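Local coordinates for aldehyde dehydrogenase (Listeria monocytogenes, PDB 3K9D), which probably oxidises aldehydes or related oxo compounds, with NAD or NADP as the electron acceptor, at residues E13-I18 with T183-K188; V111-I116 with K190-I195; E4-R9 with V177-G182; I139-H144 with G170-M175. One frame throughout, in Å; residues are numbered along the deposited sequence.

Contact 1: residues E13-I18 with T183-K188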
loop_
_atom_site.group_PDB
_atom_site.type_symbol
_atom_site.label_atom_id
_atom_site.label_comp_id
_atom_site.label_asym_id
_atom_site.label_seq_id
_atom_site.Cartn_x
_atom_site.Cartn_y
_atom_site.Cartn_z
ATOM N N GLU A 13 -3.127 -16.105 23.112
ATOM C CA GLU A 13 -4.483 -15.840 22.640
ATOM C C GLU A 13 -4.486 -15.366 21.202
ATOM O O GLU A 13 -5.252 -15.849 20.384
ATOM C CB GLU A 13 -5.163 -14.803 23.519
ATOM C CG GLU A 13 -6.674 -14.860 23.428
ATOM C CD GLU A 13 -7.339 -13.560 23.820
ATOM O OE1 GLU A 13 -6.663 -12.668 24.388
ATOM O OE2 GLU A 13 -8.549 -13.438 23.552
ATOM N N VAL A 14 -3.605 -14.416 20.914
ATOM C CA VAL A 14 -3.453 -13.817 19.597
ATOM C C VAL A 14 -3.087 -14.842 18.497
ATOM O O VAL A 14 -3.686 -14.845 17.422
ATOM C CB VAL A 14 -2.444 -12.655 19.691
ATOM C CG1 VAL A 14 -2.003 -12.207 18.340
ATOM C CG2 VAL A 14 -3.077 -11.501 20.459
ATOM N N ARG A 15 -2.124 -15.712 18.782
ATOM C CA ARG A 15 -1.812 -16.854 17.909
ATOM C C ARG A 15 -3.011 -17.803 17.679
ATOM O O ARG A 15 -3.218 -18.261 16.564
ATOM C CB ARG A 15 -0.629 -17.642 18.469
ATOM C CG ARG A 15 0.660 -16.840 18.613
ATOM C CD ARG A 15 1.781 -17.744 19.074
ATOM N NE ARG A 15 2.965 -17.021 19.525
ATOM C CZ ARG A 15 3.996 -17.588 20.159
ATOM N NH1 ARG A 15 3.979 -18.878 20.446
ATOM N NH2 ARG A 15 5.046 -16.857 20.522
ATOM N N ASN A 16 -3.804 -18.066 18.718
ATOM C CA ASN A 16 -5.031 -18.873 18.577
ATOM C C ASN A 16 -6.067 -18.165 17.701
ATOM O O ASN A 16 -6.615 -18.755 16.777
ATOM C CB ASN A 16 -5.644 -19.216 19.942
ATOM C CG ASN A 16 -4.735 -20.080 20.800
ATOM O OD1 ASN A 16 -3.905 -20.829 20.293
ATOM N ND2 ASN A 16 -4.899 -19.979 22.111
ATOM N N LEU A 17 -6.299 -16.892 17.999
ATOM C CA LEU A 17 -7.208 -16.032 17.240
ATOM C C LEU A 17 -6.846 -15.880 15.759
ATOM O O LEU A 17 -7.716 -15.932 14.900
ATOM C CB LEU A 17 -7.300 -14.645 17.911
ATOM C CG LEU A 17 -7.985 -14.589 19.286
ATOM C CD1 LEU A 17 -7.850 -13.204 19.897
ATOM C CD2 LEU A 17 -9.435 -14.990 19.197
ATOM N N ILE A 18 -5.561 -15.691 15.468
ATOM C CA ILE A 18 -5.076 -15.636 14.086
ATOM C C ILE A 18 -5.280 -16.982 13.349
ATOM O O ILE A 18 -5.763 -17.005 12.214
ATOM C CB ILE A 18 -3.598 -15.159 14.039
ATOM C CG1 ILE A 18 -3.524 -13.660 14.317
ATOM C CG2 ILE A 18 -2.938 -15.479 12.691
ATOM C CD1 ILE A 18 -2.152 -13.204 14.672
ATOM N N THR A 183 -0.473 -7.272 21.103
ATOM C CA THR A 183 -0.697 -6.462 19.903
ATOM C C THR A 183 0.536 -6.476 18.982
ATOM O O THR A 183 0.401 -6.406 17.759
ATOM C CB THR A 183 -1.068 -5.008 20.265
ATOM O OG1 THR A 183 -2.295 -5.001 21.011
ATOM C CG2 THR A 183 -1.245 -4.168 19.006
ATOM N N ASP A 184 1.724 -6.559 19.575
ATOM C CA ASP A 184 2.961 -6.772 18.797
ATOM C C ASP A 184 2.929 -8.102 18.036
ATOM O O ASP A 184 3.358 -8.172 16.883
ATOM C CB ASP A 184 4.196 -6.755 19.697
ATOM C CG ASP A 184 5.494 -6.852 18.900
ATOM O OD1 ASP A 184 5.809 -5.888 18.178
ATOM O OD2 ASP A 184 6.186 -7.886 18.987
ATOM N N GLN A 185 2.436 -9.143 18.699
ATOM C CA GLN A 185 2.313 -10.470 18.101
ATOM C C GLN A 185 1.290 -10.440 16.968
ATOM O O GLN A 185 1.530 -11.008 15.906
ATOM C CB GLN A 185 1.961 -11.538 19.163
ATOM C CG GLN A 185 1.695 -12.965 18.629
ATOM C CD GLN A 185 2.898 -13.606 17.907
ATOM O OE1 GLN A 185 3.626 -14.388 18.489
ATOM N NE2 GLN A 185 3.086 -13.278 16.635
ATOM N N LEU A 186 0.178 -9.735 17.178
ATOM C CA LEU A 186 -0.850 -9.579 16.140
ATOM C C LEU A 186 -0.317 -8.915 14.886
ATOM O O LEU A 186 -0.616 -9.352 13.771
ATOM C CB LEU A 186 -2.072 -8.807 16.656
ATOM C CG LEU A 186 -3.209 -8.535 15.648
ATOM C CD1 LEU A 186 -3.899 -9.838 15.153
ATOM C CD2 LEU A 186 -4.256 -7.587 16.218
ATOM N N MET A 187 0.475 -7.862 15.072
ATOM C CA MET A 187 1.016 -7.120 13.957
ATOM C C MET A 187 2.132 -7.908 13.252
ATOM O O MET A 187 2.187 -7.904 12.030
ATOM C CB MET A 187 1.546 -5.737 14.402
ATOM C CG MET A 187 0.477 -4.717 14.838
ATOM S SD MET A 187 1.155 -3.077 15.216
ATOM C CE MET A 187 2.375 -3.486 16.458
ATOM N N LYS A 188 3.014 -8.549 14.024
ATOM C CA LYS A 188 4.211 -9.242 13.467
ATOM C C LYS A 188 3.959 -10.622 12.858
ATOM O O LYS A 188 4.738 -11.075 12.014
ATOM C CB LYS A 188 5.345 -9.340 14.501
ATOM C CG LYS A 188 6.112 -8.026 14.724
ATOM C CD LYS A 188 7.237 -8.180 15.746
ATOM C CE LYS A 188 8.002 -6.868 15.973
ATOM N NZ LYS A 188 8.989 -6.539 14.899
#

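Contact 2: residues V111-I116 with K190-I195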
loop_
_atom_site.group_PDB
_atom_site.type_symbol
_atom_site.label_atom_id
_atom_site.label_comp_id
_atom_site.label_asym_id
_atom_site.label_seq_id
_atom_site.Cartn_x
_atom_site.Cartn_y
_atom_site.Cartn_z
ATOM N N VAL A 111 -6.038 -12.499 6.709
ATOM C CA VAL A 111 -6.465 -12.115 8.066
ATOM C C VAL A 111 -6.025 -10.673 8.345
ATOM O O VAL A 111 -4.825 -10.378 8.370
ATOM C CB VAL A 111 -5.875 -13.039 9.159
ATOM C CG1 VAL A 111 -6.347 -12.607 10.550
ATOM C CG2 VAL A 111 -6.230 -14.479 8.898
ATOM N N VAL A 112 -7.008 -9.795 8.526
ATOM C CA VAL A 112 -6.796 -8.376 8.797
ATOM C C VAL A 112 -6.565 -8.167 10.301
ATOM O O VAL A 112 -7.228 -8.796 11.134
ATOM C CB VAL A 112 -8.025 -7.526 8.310
ATOM C CG1 VAL A 112 -7.809 -6.037 8.514
ATOM C CG2 VAL A 112 -8.307 -7.780 6.830
ATOM N N ALA A 113 -5.606 -7.312 10.638
ATOM C CA ALA A 113 -5.423 -6.861 12.011
ATOM C C ALA A 113 -5.993 -5.455 12.132
ATOM O O ALA A 113 -5.485 -4.507 11.524
ATOM C CB ALA A 113 -3.972 -6.878 12.394
ATOM N N GLY A 114 -7.079 -5.339 12.890
ATOM C CA GLY A 114 -7.717 -4.050 13.131
ATOM C C GLY A 114 -7.342 -3.484 14.489
ATOM O O GLY A 114 -7.686 -4.049 15.525
ATOM N N LEU A 115 -6.638 -2.361 14.482
ATOM C CA LEU A 115 -6.339 -1.637 15.713
ATOM C C LEU A 115 -7.479 -0.662 15.966
ATOM O O LEU A 115 -7.772 0.174 15.107
ATOM C CB LEU A 115 -4.999 -0.884 15.609
ATOM C CG LEU A 115 -3.756 -1.678 15.141
ATOM C CD1 LEU A 115 -2.472 -0.887 15.317
ATOM C CD2 LEU A 115 -3.633 -2.987 15.854
ATOM N N ILE A 116 -8.103 -0.774 17.140
ATOM C CA ILE A 116 -9.280 0.052 17.515
ATOM C C ILE A 116 -8.961 1.076 18.616
ATOM O O ILE A 116 -8.619 0.687 19.731
ATOM C CB ILE A 116 -10.447 -0.840 18.029
ATOM C CG1 ILE A 116 -10.783 -1.939 17.021
ATOM C CG2 ILE A 116 -11.677 0.006 18.371
ATOM C CD1 ILE A 116 -11.166 -1.411 15.658
ATOM N N LYS A 190 3.088 -13.982 10.881
ATOM C CA LYS A 190 3.189 -14.368 9.476
ATOM C C LYS A 190 1.818 -14.507 8.782
ATOM O O LYS A 190 1.660 -14.156 7.606
ATOM C CB LYS A 190 3.971 -15.686 9.391
ATOM C CG LYS A 190 4.303 -16.158 7.991
ATOM C CD LYS A 190 4.475 -17.674 7.953
ATOM C CE LYS A 190 3.882 -18.260 6.677
ATOM N NZ LYS A 190 4.372 -17.561 5.447
ATOM N N ASP A 191 0.831 -14.998 9.530
ATOM C CA ASP A 191 -0.514 -15.234 9.002
ATOM C C ASP A 191 -1.428 -13.998 8.964
ATOM O O ASP A 191 -2.475 -13.992 8.282
ATOM C CB ASP A 191 -1.141 -16.434 9.715
ATOM C CG ASP A 191 -0.408 -17.711 9.408
ATOM O OD1 ASP A 191 0.049 -17.837 8.254
ATOM O OD2 ASP A 191 -0.276 -18.584 10.295
ATOM N N THR A 192 -0.997 -12.946 9.667
ATOM C CA THR A 192 -1.564 -11.604 9.525
ATOM C C THR A 192 -1.161 -10.987 8.183
ATOM O O THR A 192 0.030 -10.790 7.913
ATOM C CB THR A 192 -1.111 -10.699 10.689
ATOM O OG1 THR A 192 -1.494 -11.313 11.931
ATOM C CG2 THR A 192 -1.735 -9.300 10.584
ATOM N N ALA A 193 -2.156 -10.663 7.353
ATOM C CA ALA A 193 -1.910 -10.207 5.979
ATOM C C ALA A 193 -1.772 -8.696 5.831
ATOM O O ALA A 193 -1.091 -8.196 4.910
ATOM C CB ALA A 193 -3.001 -10.703 5.076
ATOM N N VAL A 194 -2.434 -7.975 6.728
ATOM C CA VAL A 194 -2.490 -6.523 6.660
ATOM C C VAL A 194 -2.830 -5.953 8.036
ATOM O O VAL A 194 -3.457 -6.622 8.858
ATOM C CB VAL A 194 -3.485 -6.025 5.553
ATOM C CG1 VAL A 194 -4.936 -6.138 6.021
ATOM C CG2 VAL A 194 -3.150 -4.590 5.078
ATOM N N ILE A 195 -2.375 -4.728 8.290
ATOM C CA ILE A 195 -2.751 -4.012 9.504
ATOM C C ILE A 195 -3.533 -2.763 9.133
ATOM O O ILE A 195 -3.040 -1.932 8.364
ATOM C CB ILE A 195 -1.512 -3.611 10.368
ATOM C CG1 ILE A 195 -0.648 -4.831 10.664
ATOM C CG2 ILE A 195 -1.955 -2.922 11.683
ATOM C CD1 ILE A 195 0.784 -4.513 10.925
#

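Contact 3: residues E4-R9 with V177-G182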
loop_
_atom_site.group_PDB
_atom_site.type_symbol
_atom_site.label_atom_id
_atom_site.label_comp_id
_atom_site.label_asym_id
_atom_site.label_seq_id
_atom_site.Cartn_x
_atom_site.Cartn_y
_atom_site.Cartn_z
ATOM N N GLU A 4 0.233 -18.541 33.116
ATOM C CA GLU A 4 -0.534 -17.628 33.982
ATOM C C GLU A 4 -0.185 -16.150 33.828
ATOM O O GLU A 4 -1.054 -15.299 34.001
ATOM C CB GLU A 4 -0.555 -18.043 35.462
ATOM C CG GLU A 4 0.262 -19.261 35.836
ATOM C CD GLU A 4 -0.520 -20.212 36.728
ATOM O OE1 GLU A 4 -0.249 -21.432 36.681
ATOM O OE2 GLU A 4 -1.420 -19.743 37.461
ATOM N N ASP A 5 1.068 -15.840 33.494
ATOM C CA ASP A 5 1.461 -14.447 33.249
ATOM C C ASP A 5 0.682 -13.822 32.099
ATOM O O ASP A 5 0.488 -14.444 31.051
ATOM C CB ASP A 5 2.953 -14.324 32.970
ATOM C CG ASP A 5 3.798 -14.525 34.205
ATOM O OD1 ASP A 5 3.241 -14.765 35.298
ATOM O OD2 ASP A 5 5.039 -14.441 34.081
ATOM N N LYS A 6 0.270 -12.573 32.322
ATOM C CA LYS A 6 -0.689 -11.862 31.489
ATOM C C LYS A 6 -0.194 -11.675 30.065
ATOM O O LYS A 6 -0.964 -11.825 29.114
ATOM C CB LYS A 6 -1.030 -10.502 32.114
ATOM C CG LYS A 6 -2.326 -9.908 31.591
ATOM C CD LYS A 6 -2.681 -8.580 32.247
ATOM C CE LYS A 6 -2.130 -7.396 31.472
ATOM N NZ LYS A 6 -2.955 -6.174 31.667
ATOM N N ASP A 7 1.092 -11.350 29.930
ATOM C CA ASP A 7 1.695 -11.110 28.621
ATOM C C ASP A 7 1.750 -12.387 27.760
ATOM O O ASP A 7 1.430 -12.353 26.576
ATOM C CB ASP A 7 3.074 -10.422 28.754
ATOM C CG ASP A 7 4.100 -11.227 29.581
ATOM O OD1 ASP A 7 3.738 -11.944 30.543
ATOM O OD2 ASP A 7 5.303 -11.107 29.270
ATOM N N LEU A 8 2.084 -13.508 28.390
ATOM C CA LEU A 8 2.196 -14.797 27.707
ATOM C C LEU A 8 0.843 -15.427 27.392
ATOM O O LEU A 8 0.695 -16.056 26.341
ATOM C CB LEU A 8 3.061 -15.757 28.514
ATOM C CG LEU A 8 4.480 -15.276 28.859
ATOM C CD1 LEU A 8 5.123 -16.221 29.830
ATOM C CD2 LEU A 8 5.369 -15.056 27.628
ATOM N N ARG A 9 -0.127 -15.274 28.298
ATOM C CA ARG A 9 -1.529 -15.622 27.997
ATOM C C ARG A 9 -2.057 -14.825 26.799
ATOM O O ARG A 9 -2.735 -15.378 25.938
ATOM C CB ARG A 9 -2.442 -15.396 29.210
ATOM C CG ARG A 9 -2.308 -16.420 30.325
ATOM C CD ARG A 9 -3.441 -16.247 31.345
ATOM N NE ARG A 9 -3.269 -15.091 32.235
ATOM C CZ ARG A 9 -3.920 -13.931 32.135
ATOM N NH1 ARG A 9 -4.810 -13.719 31.170
ATOM N NH2 ARG A 9 -3.670 -12.969 33.013
ATOM N N VAL A 177 -7.625 -9.886 26.288
ATOM C CA VAL A 177 -6.591 -9.391 27.200
ATOM C C VAL A 177 -5.660 -8.416 26.441
ATOM O O VAL A 177 -4.753 -8.852 25.710
ATOM C CB VAL A 177 -5.738 -10.564 27.787
ATOM C CG1 VAL A 177 -4.725 -10.041 28.801
ATOM C CG2 VAL A 177 -6.614 -11.641 28.417
ATOM N N PRO A 178 -5.877 -7.095 26.607
ATOM C CA PRO A 178 -5.050 -6.116 25.901
ATOM C C PRO A 178 -3.661 -6.007 26.512
ATOM O O PRO A 178 -3.529 -5.658 27.683
ATOM C CB PRO A 178 -5.810 -4.788 26.081
ATOM C CG PRO A 178 -7.047 -5.101 26.817
ATOM C CD PRO A 178 -6.885 -6.443 27.459
ATOM N N THR A 179 -2.637 -6.354 25.732
ATOM C CA THR A 179 -1.249 -6.119 26.126
ATOM C C THR A 179 -0.508 -5.570 24.922
ATOM O O THR A 179 -0.904 -5.816 23.775
ATOM C CB THR A 179 -0.509 -7.391 26.687
ATOM O OG1 THR A 179 -0.269 -8.349 25.647
ATOM C CG2 THR A 179 -1.282 -8.058 27.817
ATOM N N ILE A 180 0.559 -4.817 25.176
ATOM C CA ILE A 180 1.438 -4.373 24.095
ATOM C C ILE A 180 2.191 -5.574 23.465
ATOM O O ILE A 180 2.520 -5.543 22.280
ATOM C CB ILE A 180 2.418 -3.240 24.525
ATOM C CG1 ILE A 180 3.490 -3.743 25.500
ATOM C CG2 ILE A 180 1.653 -2.047 25.113
ATOM C CD1 ILE A 180 4.886 -3.187 25.214
ATOM N N GLN A 181 2.433 -6.619 24.260
ATOM C CA GLN A 181 3.100 -7.842 23.786
ATOM C C GLN A 181 2.161 -8.639 22.880
ATOM O O GLN A 181 2.600 -9.279 21.929
ATOM C CB GLN A 181 3.538 -8.730 24.962
ATOM C CG GLN A 181 4.697 -8.186 25.823
ATOM C CD GLN A 181 4.230 -7.443 27.074
ATOM O OE1 GLN A 181 3.037 -7.277 27.311
ATOM N NE2 GLN A 181 5.178 -6.983 27.868
ATOM N N GLY A 182 0.867 -8.596 23.192
ATOM C CA GLY A 182 -0.145 -9.284 22.397
ATOM C C GLY A 182 -0.415 -8.598 21.075
ATOM O O GLY A 182 -0.575 -9.259 20.052
#

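Contact 4: residues I139-H144 with G170-M175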
loop_
_atom_site.group_PDB
_atom_site.type_symbol
_atom_site.label_atom_id
_atom_site.label_comp_id
_atom_site.label_asym_id
_atom_site.label_seq_id
_atom_site.Cartn_x
_atom_site.Cartn_y
_atom_site.Cartn_z
ATOM N N ILE A 139 -11.005 -10.951 10.284
ATOM C CA ILE A 139 -10.436 -9.804 11.024
ATOM C C ILE A 139 -10.274 -10.115 12.529
ATOM O O ILE A 139 -11.165 -10.698 13.142
ATOM C CB ILE A 139 -11.221 -8.463 10.724
ATOM C CG1 ILE A 139 -10.494 -7.233 11.309
ATOM C CG2 ILE A 139 -12.740 -8.556 11.142
ATOM C CD1 ILE A 139 -10.896 -5.915 10.689
ATOM N N VAL A 140 -9.112 -9.782 13.095
ATOM C CA VAL A 140 -8.861 -9.951 14.536
ATOM C C VAL A 140 -8.527 -8.586 15.130
ATOM O O VAL A 140 -7.582 -7.933 14.691
ATOM C CB VAL A 140 -7.688 -10.942 14.846
ATOM C CG1 VAL A 140 -7.610 -11.216 16.341
ATOM C CG2 VAL A 140 -7.858 -12.275 14.112
ATOM N N PHE A 141 -9.311 -8.162 16.119
ATOM C CA PHE A 141 -9.175 -6.835 16.704
ATOM C C PHE A 141 -8.251 -6.742 17.897
ATOM O O PHE A 141 -8.219 -7.621 18.759
ATOM C CB PHE A 141 -10.547 -6.233 17.069
ATOM C CG PHE A 141 -11.418 -5.946 15.871
ATOM C CD1 PHE A 141 -11.132 -4.878 15.028
ATOM C CD2 PHE A 141 -12.497 -6.754 15.572
ATOM C CE1 PHE A 141 -11.923 -4.603 13.907
ATOM C CE2 PHE A 141 -13.289 -6.499 14.456
ATOM C CZ PHE A 141 -12.997 -5.415 13.623
ATOM N N SER A 142 -7.520 -5.628 17.921
ATOM C CA SER A 142 -6.777 -5.172 19.077
ATOM C C SER A 142 -7.533 -4.001 19.717
ATOM O O SER A 142 -7.560 -2.896 19.163
ATOM C CB SER A 142 -5.373 -4.717 18.665
ATOM O OG SER A 142 -4.644 -4.321 19.796
ATOM N N PRO A 143 -8.163 -4.249 20.877
ATOM C CA PRO A 143 -8.916 -3.214 21.590
ATOM C C PRO A 143 -8.039 -2.296 22.425
ATOM O O PRO A 143 -7.088 -2.746 23.066
ATOM C CB PRO A 143 -9.861 -4.030 22.495
ATOM C CG PRO A 143 -9.124 -5.310 22.743
ATOM C CD PRO A 143 -8.229 -5.558 21.559
ATOM N N HIS A 144 -8.347 -1.005 22.401
ATOM C CA HIS A 144 -7.746 -0.083 23.343
ATOM C C HIS A 144 -8.274 -0.521 24.704
ATOM O O HIS A 144 -9.465 -0.805 24.825
ATOM C CB HIS A 144 -8.135 1.361 23.010
ATOM C CG HIS A 144 -7.358 2.388 23.773
ATOM N ND1 HIS A 144 -7.468 2.544 25.138
ATOM C CD2 HIS A 144 -6.464 3.317 23.359
ATOM C CE1 HIS A 144 -6.661 3.511 25.537
ATOM N NE2 HIS A 144 -6.047 4.003 24.476
ATOM N N GLY A 170 -14.924 -17.678 14.149
ATOM C CA GLY A 170 -13.522 -17.257 14.213
ATOM C C GLY A 170 -13.086 -16.255 13.160
ATOM O O GLY A 170 -11.957 -15.731 13.222
ATOM N N ALA A 171 -13.976 -15.974 12.203
ATOM C CA ALA A 171 -13.730 -14.964 11.168
ATOM C C ALA A 171 -13.753 -13.554 11.714
ATOM O O ALA A 171 -13.139 -12.662 11.140
ATOM C CB ALA A 171 -14.731 -15.093 10.045
ATOM N N ILE A 172 -14.481 -13.344 12.806
ATOM C CA ILE A 172 -14.534 -12.022 13.458
ATOM C C ILE A 172 -14.244 -12.207 14.937
ATOM O O ILE A 172 -15.034 -12.821 15.662
ATOM C CB ILE A 172 -15.924 -11.329 13.271
ATOM C CG1 ILE A 172 -16.256 -11.189 11.778
ATOM C CG2 ILE A 172 -15.956 -9.977 14.009
ATOM C CD1 ILE A 172 -17.719 -11.169 11.484
ATOM N N SER A 173 -13.100 -11.710 15.379
ATOM C CA SER A 173 -12.664 -11.942 16.746
ATOM C C SER A 173 -11.959 -10.733 17.343
ATOM O O SER A 173 -11.690 -9.755 16.648
ATOM C CB SER A 173 -11.785 -13.207 16.830
ATOM O OG SER A 173 -10.594 -13.063 16.063
ATOM N N CYS A 174 -11.644 -10.817 18.630
ATOM C CA CYS A 174 -11.031 -9.717 19.348
ATOM C C CYS A 174 -10.213 -10.282 20.489
ATOM O O CYS A 174 -10.671 -11.211 21.166
ATOM C CB CYS A 174 -12.137 -8.806 19.913
ATOM S SG CYS A 174 -11.609 -7.233 20.642
ATOM N N MET A 175 -9.006 -9.741 20.684
ATOM C CA MET A 175 -8.217 -9.978 21.903
ATOM C C MET A 175 -9.043 -9.602 23.138
ATOM O O MET A 175 -9.660 -8.529 23.183
ATOM C CB MET A 175 -6.936 -9.135 21.896
ATOM C CG MET A 175 -6.007 -9.347 20.694
ATOM S SD MET A 175 -4.749 -8.077 20.538
ATOM C CE MET A 175 -4.042 -8.150 22.183
#

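Contact 1: residues E13-I18 with T183-K188
V14 and L186 bring their CA atoms to 6.1 Å of each other where two helices run side by side in the same direction. The axes of segments 13-18 and 183-188 approach to 9.2 Å and diverge by 35°, a nearly parallel pairing of helices 6-28 and 180-188. Both pack against the sheet of what is probably the Rossmann-like cofactor domain of an aldehyde dehydrogenase: L17 and L186 each reach V140 of strand 138-143, and V14 also rests on M175.

The apolar part of the interface lies on this buried side. V14 turns one methyl, CG1, anti to its backbone N, and that methyl meets the far helix at its backbone, with V14 CG1 3.5 Å from L186 N. The same CG1 lies 3.8 Å from Q185 CG and is close to L186 CB as well, so a single methyl is shared by two consecutive residues. One turn further on, I18 crosses L186 obliquely, and its CD1 stands 3.8 Å from L186 CD1.

Toward the more exposed edge the contact becomes polar. Q185 has CG anti to the backbone N (chi1 175°), and its chain then bends at chi2. R15, extended from CG to NE, crosses it at about a right angle, with the guanidinium and amide planes close to perpendicular. R15 NE donates to Q185 OE1 at 2.9 Å with an N-H...O angle of 157°; the oxygen lies near the guanidinium plane, while the nitrogen sits well above the plane of the amide carbonyl.

Contact 2: residues V111-I116 with K190-I195
A113 N donates to V194 O at 2.9 Å, and A193 N donates to V111 O at the same length of 2.9 Å; these two bonds join the strands in parallel. V112 with V194 and A113 with I195 are the parallel bridges, and A113 CA and I195 CA are 4.6 Å apart. V112 and V194 project side by side: V194 CG1 occupies the crowded position between backbone N and carbonyl carbon (chi1 78°) and lies 3.8 Å from V112 CG1, with V112 CG2 equally near. On the A113-I195 face, A113 CB rests 3.8 Å from T192 CG2, and further along L115 CG approaches I195 CG2 at 4.1 Å.

The local axes diverge by 36°. The near-helical backbone of A193 (psi -28°) interrupts the extended run just before V194. Strand 102-116 lies between strands 138-143 and 192-197, all three parallel, which matches the middle of a Rossmann-like sheet.

Further out, helix 121-134 reaches the valine face through S132 on V112, and helix 180-188 lies over the other face, with M187 on I195. T192 OG1 is hydrogen-bonded to L186 O, which ties T192 to the last turn of helix 180-188. A193 packs on A424 of the second subunit.

Contact 3: residues E4-R9 with V177-G182
K6 sets CG anti to its backbone N (chi1 -161°), which brings K6 CG to 3.7 Å from V177 CG1. The lysine chain then bends at chi3 (92°), and K6 CE comes to rest 3.8 Å from T179 CG2, the two side chains running antiparallel alongside each other. Q181 is bent at chi2, and its amide end lies against D7: Q181 OE1 is 3.5 Å from D7 CB, with Q181 CD almost as near.

The evidence for a contact made by packing alone is that no hydrogen bond spans the two segments; K6 NZ stays 4.1 Å from P178 O. R9 and T179 make polar bonds inside their own segments. R9, bent at chi3, directs NE to E4 O at 2.8 Å with an N-H...O angle of 165°, folding its guanidinium back so that one face lies over K6 CA. This fixes the group's edge beside the valine, where R9 NH1 meets V177 CG2 at 3.9 Å. The contact sits at the surface of the chain, and none of its touching residues is fully buried.

S10, next along helix 6-28, adds a polar tie through its OG, which is hydrogen-bonded to both V177 O and T179 OG1. G182 N donates to T179 OG1 at 2.7 Å. That bond makes T179 a true N-cap of helix 180-188, so the contact sets the first turn of helix 6-28 against the N-cap residue T179, the loop before it and the first turn of helix 180-188.

Contact 4: residues I139-H144 with G170-M175
F141 and C174 have CA atoms only 4.3 Å apart, the closest point between two parallel strands whose local axes diverge by 23°. Packing is tight at this end. M175 N donates to F141 O at 3.0 Å, and C174 SG touches both F141 CB, at 3.9 Å, and P143 CG, at 3.8 Å. P143 and M175 cross at about a right angle, with P143 CG 3.3 Å from M175 O, a buried carbonyl oxygen with no assigned hydrogen-bond partner. M175 SD reaches S142, whose OG is hydrogen-bonded to T183 OG1. I172 CG2 stands at the edge of the F141 ring, and one face of that ring lies over I139 CG1.

The other end is looser. I139 and I172 have CA atoms 5.3 Å apart, and I139 CG2 comes no nearer than 4.4 Å to I172 CG1. I139 N still bonds A171 O, and S173 N bonds I139 O. These donors, like M175 N, lie nearly along the C=O axis; the exception is F141 N, which meets S173 O at a C=O...N angle of 136°.

S173 marks the partly exposed side. Its OG, turned between backbone N and carbonyl carbon (chi1 63°), is set against both methyls of V140, 3.5 Å from V140 CG1 and CG2.

Helix 148-164 connects the strands and packs on them, V155 touching F141 and A162 touching I172: a beta-alpha-beta crossover, the building unit of the Rossmann-like fold.

From the N terminus, helix 6-28 supplies first 4-9 and then 13-18, strand 102-116 supplies 111-116, and strand 138-143 supplies 139-144. The partners follow within 26 residues. Contact 4 closes first, at 170-175, and is nested inside the loops of the other three. Contact 3 then closes at 177-182, contact 1 at 183-188 and contact 2 at 190-195; because they close in the order in which they opened, these three cross one another. Contacts 1 and 3 bind helix 6-28 to helix 180-188, contacts 2 and 4 share one sheet through neighbouring strands 102-116 and 138-143, and contact 1 touches both of these, joining the helices to the sheet.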